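Local coordinates for putative tryptophan halogenase (Xanthomonas campestris pv. campestris, PDB 6Y1W), which is a flavin-dependent halogenase, probably using FAD to halogenate an aromatic substrate, as tryptophan halogenases do, at residues 264-276 and 396-408. Numbering follows the deposited sequence.
Sequences TRARADRAGWMWR and YHATDRRDTAFWR. With BUD ((2S,3S)-butane-2,3-diol), chain J; BUD ((2S,3S)-butane-2,3-diol), chain I.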
loop_
_atom_site.group_PDB
_atom_site.type_symbol
_atom_site.label_atom_id
_atom_site.label_comp_id
_atom_site.label_asym_id
_atom_site.label_seq_id
_atom_site.Cartn_x
_atom_site.Cartn_y
_atom_site.Cartn_z
ATOM N N THR A 264 4.640 -14.993 -22.738
ATOM C CA THR A 264 3.446 -15.816 -22.896
ATOM C C THR A 264 2.590 -15.147 -23.950
ATOM O O THR A 264 2.508 -13.920 -23.977
ATOM C CB THR A 264 2.702 -15.879 -21.556
ATOM O OG1 THR A 264 3.489 -16.610 -20.606
ATOM C CG2 THR A 264 1.311 -16.504 -21.737
ATOM N N ARG A 265 1.982 -15.937 -24.837
ATOM C CA ARG A 265 1.095 -15.358 -25.843
ATOM C C ARG A 265 -0.351 -15.565 -25.430
ATOM O O ARG A 265 -0.728 -16.665 -25.022
ATOM C CB ARG A 265 1.364 -15.964 -27.223
ATOM C CG ARG A 265 0.703 -15.177 -28.367
ATOM C CD ARG A 265 1.168 -15.746 -29.705
ATOM N NE ARG A 265 0.446 -16.970 -30.029
ATOM C CZ ARG A 265 0.814 -17.825 -30.976
ATOM N NH1 ARG A 265 1.920 -17.575 -31.686
ATOM N NH2 ARG A 265 0.068 -18.907 -31.215
ATOM N N ALA A 266 -1.155 -14.491 -25.529
ATOM C CA ALA A 266 -2.593 -14.521 -25.244
ATOM C C ALA A 266 -3.308 -14.018 -26.488
ATOM O O ALA A 266 -3.410 -12.801 -26.692
ATOM C CB ALA A 266 -2.934 -13.636 -24.048
ATOM N N ARG A 267 -3.799 -14.946 -27.323
ATOM C CA ARG A 267 -4.309 -14.576 -28.641
ATOM C C ARG A 267 -5.827 -14.687 -28.624
ATOM O O ARG A 267 -6.364 -15.803 -28.610
ATOM C CB ARG A 267 -3.720 -15.478 -29.715
ATOM C CG ARG A 267 -4.293 -15.137 -31.133
ATOM C CD ARG A 267 -3.679 -16.085 -32.182
ATOM N NE ARG A 267 -2.307 -15.648 -32.439
ATOM C CZ ARG A 267 -1.470 -16.297 -33.243
ATOM N NH1 ARG A 267 -1.869 -17.427 -33.838
ATOM N NH2 ARG A 267 -0.254 -15.814 -33.451
ATOM N N ALA A 268 -6.510 -13.538 -28.693
ATOM C CA ALA A 268 -7.971 -13.551 -28.678
ATOM C C ALA A 268 -8.525 -14.075 -30.000
ATOM O O ALA A 268 -7.926 -13.897 -31.056
ATOM C CB ALA A 268 -8.508 -12.148 -28.424
ATOM N N ASP A 269 -9.682 -14.739 -29.914
ATOM C CA ASP A 269 -10.371 -15.257 -31.089
ATOM C C ASP A 269 -11.820 -14.758 -31.037
ATOM O O ASP A 269 -12.067 -13.661 -30.530
ATOM C CB ASP A 269 -10.287 -16.791 -31.135
ATOM C CG ASP A 269 -10.489 -17.334 -32.546
ATOM O OD1 ASP A 269 -9.559 -17.191 -33.378
ATOM O OD2 ASP A 269 -11.601 -17.856 -32.812
ATOM N N ARG A 270 -12.774 -15.530 -31.552
ATOM C CA ARG A 270 -14.157 -15.037 -31.672
ATOM C C ARG A 270 -14.912 -15.073 -30.356
ATOM O O ARG A 270 -15.783 -14.220 -30.124
ATOM C CB ARG A 270 -14.944 -15.889 -32.683
ATOM C CG ARG A 270 -14.433 -15.798 -34.106
ATOM C CD ARG A 270 -15.197 -16.856 -34.957
ATOM N NE ARG A 270 -16.652 -16.697 -34.818
ATOM C CZ ARG A 270 -17.374 -15.758 -35.445
ATOM N NH1 ARG A 270 -16.802 -14.881 -36.269
ATOM N NH2 ARG A 270 -18.681 -15.714 -35.230
ATOM N N ALA A 271 -14.639 -16.069 -29.501
ATOM C CA ALA A 271 -15.412 -16.285 -28.275
ATOM C C ALA A 271 -14.503 -16.840 -27.174
ATOM O O ALA A 271 -14.929 -17.615 -26.297
ATOM C CB ALA A 271 -16.603 -17.221 -28.516
ATOM N N GLY A 272 -13.261 -16.371 -27.171
ATOM C CA GLY A 272 -12.293 -16.828 -26.186
ATOM C C GLY A 272 -10.906 -16.419 -26.630
ATOM O O GLY A 272 -10.751 -15.517 -27.449
ATOM N N TRP A 273 -9.905 -17.108 -26.079
ATOM C CA TRP A 273 -8.536 -16.745 -26.379
ATOM C C TRP A 273 -7.643 -17.956 -26.171
ATOM O O TRP A 273 -8.026 -18.921 -25.511
ATOM C CB TRP A 273 -8.082 -15.560 -25.513
ATOM C CG TRP A 273 -7.985 -15.866 -24.040
ATOM C CD1 TRP A 273 -8.996 -15.816 -23.144
ATOM C CD2 TRP A 273 -6.811 -16.242 -23.312
ATOM N NE1 TRP A 273 -8.549 -16.192 -21.883
ATOM C CE2 TRP A 273 -7.200 -16.438 -21.968
ATOM C CE3 TRP A 273 -5.469 -16.443 -23.665
ATOM C CZ2 TRP A 273 -6.290 -16.824 -20.974
ATOM C CZ3 TRP A 273 -4.572 -16.819 -22.688
ATOM C CH2 TRP A 273 -4.978 -17.006 -21.356
ATOM N N MET A 274 -6.422 -17.886 -26.733
ATOM C CA MET A 274 -5.513 -19.031 -26.698
ATOM C C MET A 274 -4.219 -18.639 -26.011
ATOM O O MET A 274 -3.680 -17.566 -26.270
ATOM C CB MET A 274 -5.192 -19.506 -28.121
ATOM C CG MET A 274 -6.346 -20.281 -28.785
ATOM S SD MET A 274 -6.018 -20.310 -30.581
ATOM C CE MET A 274 -6.536 -18.692 -31.179
ATOM N N TRP A 275 -3.687 -19.528 -25.160
ATOM C CA TRP A 275 -2.347 -19.309 -24.638
ATOM C C TRP A 275 -1.305 -20.124 -25.397
ATOM O O TRP A 275 -1.586 -21.211 -25.927
ATOM C CB TRP A 275 -2.232 -19.674 -23.146
ATOM C CG TRP A 275 -2.225 -21.147 -22.756
ATOM C CD1 TRP A 275 -1.141 -22.024 -22.773
ATOM C CD2 TRP A 275 -3.315 -21.877 -22.187
ATOM N NE1 TRP A 275 -1.525 -23.258 -22.270
ATOM C CE2 TRP A 275 -2.859 -23.196 -21.931
ATOM C CE3 TRP A 275 -4.652 -21.555 -21.899
ATOM C CZ2 TRP A 275 -3.672 -24.169 -21.353
ATOM C CZ3 TRP A 275 -5.462 -22.531 -21.350
ATOM C CH2 TRP A 275 -4.981 -23.834 -21.103
ATOM N N ARG A 276 -0.081 -19.603 -25.398
ATOM C CA ARG A 276 1.091 -20.328 -25.905
ATOM C C ARG A 276 2.236 -20.020 -24.962
ATOM O O ARG A 276 2.536 -18.846 -24.728
ATOM C CB ARG A 276 1.409 -19.891 -27.343
ATOM C CG ARG A 276 2.410 -20.846 -27.996
ATOM C CD ARG A 276 2.503 -20.659 -29.521
ATOM N NE ARG A 276 3.442 -21.649 -30.093
ATOM C CZ ARG A 276 4.756 -21.465 -30.192
ATOM N NH1 ARG A 276 5.304 -20.334 -29.781
ATOM N NH2 ARG A 276 5.541 -22.419 -30.730
ATOM N N TYR A 396 -11.556 -7.907 -21.180
ATOM C CA TYR A 396 -12.710 -8.201 -22.023
ATOM C C TYR A 396 -13.526 -6.955 -22.322
ATOM O O TYR A 396 -14.109 -6.859 -23.413
ATOM C CB TYR A 396 -13.613 -9.244 -21.351
ATOM C CG TYR A 396 -13.029 -10.631 -21.419
ATOM C CD1 TYR A 396 -13.117 -11.371 -22.582
ATOM C CD2 TYR A 396 -12.395 -11.212 -20.309
ATOM C CE1 TYR A 396 -12.607 -12.662 -22.672
ATOM C CE2 TYR A 396 -11.864 -12.509 -20.408
ATOM C CZ TYR A 396 -11.992 -13.218 -21.587
ATOM O OH TYR A 396 -11.511 -14.494 -21.723
ATOM N N HIS A 397 -13.596 -6.008 -21.379
ATOM C CA HIS A 397 -14.493 -4.858 -21.524
ATOM C C HIS A 397 -13.886 -3.745 -22.353
ATOM O O HIS A 397 -14.618 -3.048 -23.071
ATOM C CB HIS A 397 -14.872 -4.302 -20.141
ATOM C CG HIS A 397 -16.001 -3.304 -20.167
ATOM N ND1 HIS A 397 -17.253 -3.626 -20.652
ATOM C CD2 HIS A 397 -16.080 -2.023 -19.721
ATOM C CE1 HIS A 397 -18.060 -2.580 -20.498
ATOM N NE2 HIS A 397 -17.378 -1.595 -19.941
ATOM N N ALA A 398 -12.571 -3.539 -22.252
ATOM C CA ALA A 398 -11.892 -2.490 -23.017
ATOM C C ALA A 398 -11.548 -3.054 -24.393
ATOM O O ALA A 398 -10.503 -3.671 -24.593
ATOM C CB ALA A 398 -10.660 -1.999 -22.273
ATOM N N THR A 399 -12.452 -2.884 -25.367
ATOM C CA THR A 399 -12.184 -3.451 -26.685
ATOM C C THR A 399 -12.939 -2.635 -27.716
ATOM O O THR A 399 -14.022 -2.113 -27.421
ATOM C CB THR A 399 -12.578 -4.940 -26.814
ATOM O OG1 THR A 399 -12.254 -5.374 -28.138
ATOM C CG2 THR A 399 -14.090 -5.159 -26.554
ATOM N N ASP A 400 -12.349 -2.519 -28.910
ATOM C CA ASP A 400 -13.043 -1.977 -30.080
ATOM C C ASP A 400 -13.864 -3.031 -30.812
ATOM O O ASP A 400 -14.644 -2.683 -31.719
ATOM C CB ASP A 400 -12.057 -1.367 -31.082
ATOM C CG ASP A 400 -11.304 -0.169 -30.536
ATOM O OD1 ASP A 400 -11.728 0.446 -29.531
ATOM O OD2 ASP A 400 -10.280 0.158 -31.152
ATOM N N ARG A 401 -13.719 -4.294 -30.441
ATOM C CA ARG A 401 -14.332 -5.373 -31.203
ATOM C C ARG A 401 -15.847 -5.362 -31.067
ATOM O O ARG A 401 -16.382 -5.328 -29.953
ATOM C CB ARG A 401 -13.774 -6.715 -30.750
ATOM C CG ARG A 401 -12.272 -6.841 -31.077
ATOM C CD ARG A 401 -11.769 -8.286 -30.865
ATOM N NE ARG A 401 -12.358 -9.259 -31.791
ATOM C CZ ARG A 401 -11.873 -10.487 -31.986
ATOM N NH1 ARG A 401 -10.781 -10.883 -31.323
ATOM N NH2 ARG A 401 -12.490 -11.341 -32.815
ATOM N N ARG A 402 -16.532 -5.460 -32.215
ATOM C CA ARG A 402 -17.973 -5.688 -32.259
ATOM C C ARG A 402 -18.301 -6.779 -33.271
ATOM O O ARG A 402 -19.449 -6.884 -33.743
ATOM C CB ARG A 402 -18.735 -4.395 -32.599
ATOM C CG ARG A 402 -18.393 -3.216 -31.699
ATOM C CD ARG A 402 -18.936 -3.384 -30.280
ATOM N NE ARG A 402 -18.757 -2.159 -29.511
ATOM C CZ ARG A 402 -17.670 -1.835 -28.820
ATOM N NH1 ARG A 402 -17.630 -0.669 -28.166
ATOM N NH2 ARG A 402 -16.629 -2.675 -28.786
ATOM N N ASP A 403 -17.313 -7.601 -33.601
ATOM C CA ASP A 403 -17.445 -8.504 -34.740
ATOM C C ASP A 403 -18.114 -9.820 -34.408
ATOM O O ASP A 403 -18.403 -10.577 -35.334
ATOM C CB ASP A 403 -16.082 -8.791 -35.381
ATOM C CG ASP A 403 -15.033 -9.307 -34.369
ATOM O OD1 ASP A 403 -14.576 -8.485 -33.553
ATOM O OD2 ASP A 403 -14.693 -10.520 -34.387
ATOM N N THR A 404 -18.318 -10.159 -33.120
ATOM C CA THR A 404 -19.091 -11.324 -32.729
ATOM C C THR A 404 -20.004 -10.911 -31.584
ATOM O O THR A 404 -19.788 -9.862 -30.931
ATOM C CB THR A 404 -18.223 -12.516 -32.262
ATOM O OG1 THR A 404 -17.624 -12.175 -30.991
ATOM C CG2 THR A 404 -17.141 -12.847 -33.276
ATOM N N ALA A 405 -21.064 -11.702 -31.373
ATOM C CA ALA A 405 -21.967 -11.434 -30.260
ATOM C C ALA A 405 -21.212 -11.466 -28.932
ATOM O O ALA A 405 -21.479 -10.661 -28.028
ATOM C CB ALA A 405 -23.101 -12.464 -30.245
ATOM N N PHE A 406 -20.252 -12.386 -28.812
ATOM C CA PHE A 406 -19.399 -12.461 -27.629
ATOM C C PHE A 406 -18.717 -11.121 -27.342
ATOM O O PHE A 406 -18.835 -10.577 -26.240
ATOM C CB PHE A 406 -18.347 -13.572 -27.827
ATOM C CG PHE A 406 -17.353 -13.676 -26.683
ATOM C CD1 PHE A 406 -17.628 -14.462 -25.587
ATOM C CD2 PHE A 406 -16.149 -13.028 -26.770
ATOM C CE1 PHE A 406 -16.684 -14.567 -24.539
ATOM C CE2 PHE A 406 -15.184 -13.107 -25.743
ATOM C CZ PHE A 406 -15.469 -13.908 -24.621
ATOM N N TRP A 407 -18.053 -10.534 -28.339
ATOM C CA TRP A 407 -17.375 -9.261 -28.083
ATOM C C TRP A 407 -18.361 -8.109 -27.868
ATOM O O TRP A 407 -18.078 -7.197 -27.088
ATOM C CB TRP A 407 -16.400 -8.930 -29.219
ATOM C CG TRP A 407 -15.220 -9.862 -29.158
ATOM C CD1 TRP A 407 -14.890 -10.844 -30.072
ATOM C CD2 TRP A 407 -14.251 -9.963 -28.091
ATOM N NE1 TRP A 407 -13.746 -11.512 -29.641
ATOM C CE2 TRP A 407 -13.360 -11.005 -28.426
ATOM C CE3 TRP A 407 -14.051 -9.259 -26.898
ATOM C CZ2 TRP A 407 -12.264 -11.359 -27.613
ATOM C CZ3 TRP A 407 -12.927 -9.620 -26.070
ATOM C CH2 TRP A 407 -12.083 -10.661 -26.439
ATOM N N ARG A 408 -19.485 -8.090 -28.591
ATOM C CA ARG A 408 -20.471 -7.036 -28.335
ATOM C C ARG A 408 -20.984 -7.122 -26.909
ATOM O O ARG A 408 -21.194 -6.084 -26.252
ATOM C CB ARG A 408 -21.638 -7.139 -29.324
ATOM C CG ARG A 408 -21.228 -6.775 -30.758
ATOM C CD ARG A 408 -22.485 -6.704 -31.680
ATOM N NE ARG A 408 -23.177 -7.980 -31.903
ATOM C CZ ARG A 408 -22.858 -8.908 -32.812
ATOM N NH1 ARG A 408 -21.777 -8.774 -33.593
ATOM N NH2 ARG A 408 -23.615 -9.995 -32.937
HETATM C C1 BUD J . -9.212 -13.946 -36.985
HETATM O O1 BUD J . -11.168 -15.099 -36.072
HETATM C C2 BUD J . -9.979 -14.421 -35.750
HETATM O O2 BUD J . -11.322 -13.672 -33.985
HETATM C C3 BUD J . -10.405 -13.213 -34.929
HETATM C C4 BUD J . -9.215 -12.622 -34.174
HETATM C C1 BUD I . -14.827 -21.692 -31.105
HETATM O O1 BUD I . -14.831 -19.661 -32.304
HETATM C C2 BUD I . -14.754 -20.181 -31.011
HETATM O O2 BUD I . -13.138 -18.468 -30.613
HETATM C C3 BUD I . -13.400 -19.814 -30.394
HETATM C C4 BUD I . -13.453 -20.031 -28.883
#
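Asp269, Arg270 and Ala271 dock onto Thr404, Phe406 and Trp407 in a mostly buried contact between a beta-hairpin turn and a helix start. The hairpin joins antiparallel strands 263-268 and 272-278 of the seven-stranded mixed sheet. Its turn meets the N-terminal end of helix 405-412 and the loop that follows helix 371-397.

Two turn carbonyls take hydrogen bonds from side chains. Trp407 NE1 donates a hydrogen bond to Asp269 O at 2.9 Å, with an N-H...O angle of 160° and the oxygen in the indole plane. Thr404 OG1 donates to Arg270 O at 2.9 Å, in the carbonyl plane. The same OG1 accepts from Trp407 N, 3.1 Å away, and so N-caps the helix. Its chi1 of 70° sets OG1 between the backbone N and carbonyl carbon, while CG2 lies over one face of the Arg270 guanidinium.

Ala271 CA sits over the Phe406 ring in a CH-pi contact, 3.8 Å from the centroid. Phe406 CD2 in turn lies over the centre of one Trp407 face. On the opposite face is Arg401 CD, and Trp407 NE1 lies over the centre of the Arg401 guanidinium. Arg401 grips Asp403 side-on through NE and NH2, each on a syn lone pair. This holds its guanidinium beside Asp269 O. Arg401 NH2 also donates to O2 of the chain J butanediol at 2.9 Å, and NH1 reaches His96 O. O2 of the chain I butanediol donates to Asp269 OD2 and accepts from Ala271 N. Farther along, the Trp273 edge meets Tyr396 OH, CD1 at 3.2 Å; Glu344 is hydrogen-bonded to both side chains.

The chemistry implies that helix capping and hairpin docking are coupled through one hydroxyl, Thr404 OG1, while the salt bridge with Asp403 probably limits rotation of Arg401 at the diol site.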